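PDB 1VPD: tartronate semialdehyde reductase from Salmonella typhimurium, which probably catalyses the NAD(P)H-dependent reduction of tartronate semialdehyde to D-glycerate, the last step in converting galactarate to D-glycerate. Local coordinates for residues 100-106 with 172-176. Numbering follows the deposited sequence.
Sequences SIAPLAS and NVTKL
Here the Rossmann-type nucleotide-binding domain of a 3-hydroxyisobutyrate dehydrogenase relative meets the long helix 170-198, which leads into the C-terminal domain. Ile101 is extended (-138/166) and Ala102 polyproline-like; Ala102 is the N-cap of helix 103-114, its O accepting from Ser106 N at 3.1 Å. Pro103 and Asn172 are the nearest pair of CA atoms, 5.3 Å apart. The CA-to-CB bond of Asn172 (chi1 -82°, chi2 -59°) is directed toward 100-106, and its amide bonds both ways: OD1 accepts from Ile101 N (3.1 Å, 157°), while ND2 donates weakly to Ser106 OG (2.9 Å, 128°; Ser106 chi1 m). The backbone N of Asn172 is hydrogen-bonded to Asp122 OD2. Pro103 provides the apolar part, with CG 3.7 Å from Val173 CG2 and CD 3.7 Å from Leu176 CD1. The contact borders the probable active site: O of Ser100, a predicted NAD-binding residue, accepts from Lys243 NZ, and predicted catalytic Lys175 has NZ hydrogen-bonded to Val125 O and a tartaric acid probably from the crystallisation liquor. Lys175 approaches with its aliphatic stem, CE lying 3.1 Å from Ser100 OG.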
loop_
_atom_site.group_PDB
_atom_site.type_symbol
_atom_site.label_atom_id
_atom_site.label_comp_id
_atom_site.label_asym_id
_atom_site.label_seq_id
_atom_site.Cartn_x
_atom_site.Cartn_y
_atom_site.Cartn_z
ATOM N N SER A 100 -2.281 -0.909 -4.491
ATOM C CA SER A 100 -2.328 -2.351 -4.347
ATOM C C SER A 100 -3.651 -2.855 -4.897
ATOM O O SER A 100 -4.712 -2.610 -4.292
ATOM C CB SER A 100 -2.212 -2.725 -2.877
ATOM O OG SER A 100 -1.004 -2.259 -2.327
ATOM N N ILE A 101 -3.618 -3.515 -6.053
ATOM C CA ILE A 101 -4.849 -4.026 -6.677
ATOM C C ILE A 101 -4.629 -5.425 -7.223
ATOM O O ILE A 101 -3.491 -5.856 -7.369
ATOM C CB ILE A 101 -5.403 -3.082 -7.796
ATOM C CG1 ILE A 101 -4.538 -3.087 -9.068
ATOM C CG2 ILE A 101 -5.575 -1.685 -7.269
ATOM C CD1 ILE A 101 -5.149 -2.274 -10.224
ATOM N N ALA A 102 -5.716 -6.121 -7.543
ATOM C CA ALA A 102 -5.627 -7.478 -8.094
ATOM C C ALA A 102 -4.762 -7.477 -9.347
ATOM O O ALA A 102 -4.983 -6.636 -10.224
ATOM C CB ALA A 102 -7.013 -8.011 -8.422
ATOM N N PRO A 103 -3.792 -8.380 -9.463
ATOM C CA PRO A 103 -2.987 -8.450 -10.702
ATOM C C PRO A 103 -3.795 -8.487 -12.001
ATOM O O PRO A 103 -3.408 -7.820 -12.977
ATOM C CB PRO A 103 -2.166 -9.722 -10.520
ATOM C CG PRO A 103 -2.029 -9.880 -9.060
ATOM C CD PRO A 103 -3.263 -9.288 -8.422
ATOM N N LEU A 104 -4.908 -9.220 -12.014
ATOM C CA LEU A 104 -5.793 -9.260 -13.187
ATOM C C LEU A 104 -6.306 -7.866 -13.532
ATOM O O LEU A 104 -6.430 -7.514 -14.708
ATOM C CB LEU A 104 -6.974 -10.189 -12.964
ATOM C CG LEU A 104 -8.101 -10.125 -14.027
ATOM C CD1 LEU A 104 -7.587 -10.637 -15.346
ATOM C CD2 LEU A 104 -9.371 -10.886 -13.606
ATOM N N ALA A 105 -6.631 -7.073 -12.515
ATOM C CA ALA A 105 -7.089 -5.704 -12.747
ATOM C C ALA A 105 -5.990 -4.821 -13.349
ATOM O O ALA A 105 -6.268 -4.029 -14.265
ATOM C CB ALA A 105 -7.645 -5.088 -11.485
ATOM N N SER A 106 -4.756 -4.934 -12.851
ATOM C CA SER A 106 -3.637 -4.217 -13.459
ATOM C C SER A 106 -3.549 -4.540 -14.945
ATOM O O SER A 106 -3.388 -3.641 -15.788
ATOM C CB SER A 106 -2.301 -4.562 -12.787
ATOM O OG SER A 106 -2.295 -4.165 -11.439
ATOM N N ASN A 172 2.003 -6.255 -8.554
ATOM C CA ASN A 172 0.935 -6.661 -7.665
ATOM C C ASN A 172 1.016 -8.102 -7.215
ATOM O O ASN A 172 0.669 -8.376 -6.082
ATOM C CB ASN A 172 -0.421 -6.287 -8.222
ATOM C CG ASN A 172 -0.746 -4.820 -7.920
ATOM O OD1 ASN A 172 -0.780 -4.424 -6.756
ATOM N ND2 ASN A 172 -0.895 -4.014 -8.959
ATOM N N VAL A 173 1.539 -9.018 -8.035
ATOM C CA VAL A 173 1.765 -10.372 -7.523
ATOM C C VAL A 173 2.769 -10.311 -6.374
ATOM O O VAL A 173 2.589 -10.951 -5.350
ATOM C CB VAL A 173 2.260 -11.347 -8.632
ATOM C CG1 VAL A 173 2.717 -12.671 -8.039
ATOM C CG2 VAL A 173 1.194 -11.589 -9.638
ATOM N N THR A 174 3.831 -9.519 -6.541
ATOM C CA THR A 174 4.858 -9.369 -5.524
ATOM C C THR A 174 4.256 -8.738 -4.273
ATOM O O THR A 174 4.557 -9.160 -3.150
ATOM C CB THR A 174 6.037 -8.547 -6.081
ATOM O OG1 THR A 174 6.593 -9.213 -7.226
ATOM C CG2 THR A 174 7.181 -8.456 -5.077
ATOM N N LYS A 175 3.390 -7.751 -4.471
ATOM C CA LYS A 175 2.670 -7.132 -3.353
ATOM C C LYS A 175 1.726 -8.119 -2.633
ATOM O O LYS A 175 1.568 -8.020 -1.421
ATOM C CB LYS A 175 1.916 -5.876 -3.803
ATOM C CG LYS A 175 1.157 -5.141 -2.690
ATOM C CD LYS A 175 2.040 -4.615 -1.549
ATOM C CE LYS A 175 1.272 -3.639 -0.658
ATOM N NZ LYS A 175 2.027 -3.287 0.592
ATOM N N LEU A 176 1.114 -9.060 -3.340
ATOM C CA LEU A 176 0.316 -10.106 -2.665
ATOM C C LEU A 176 1.195 -10.935 -1.736
ATOM O O LEU A 176 0.857 -11.149 -0.572
ATOM C CB LEU A 176 -0.441 -11.001 -3.645
ATOM C CG LEU A 176 -1.449 -10.302 -4.566
ATOM C CD1 LEU A 176 -2.072 -11.299 -5.515
ATOM C CD2 LEU A 176 -2.510 -9.561 -3.760
#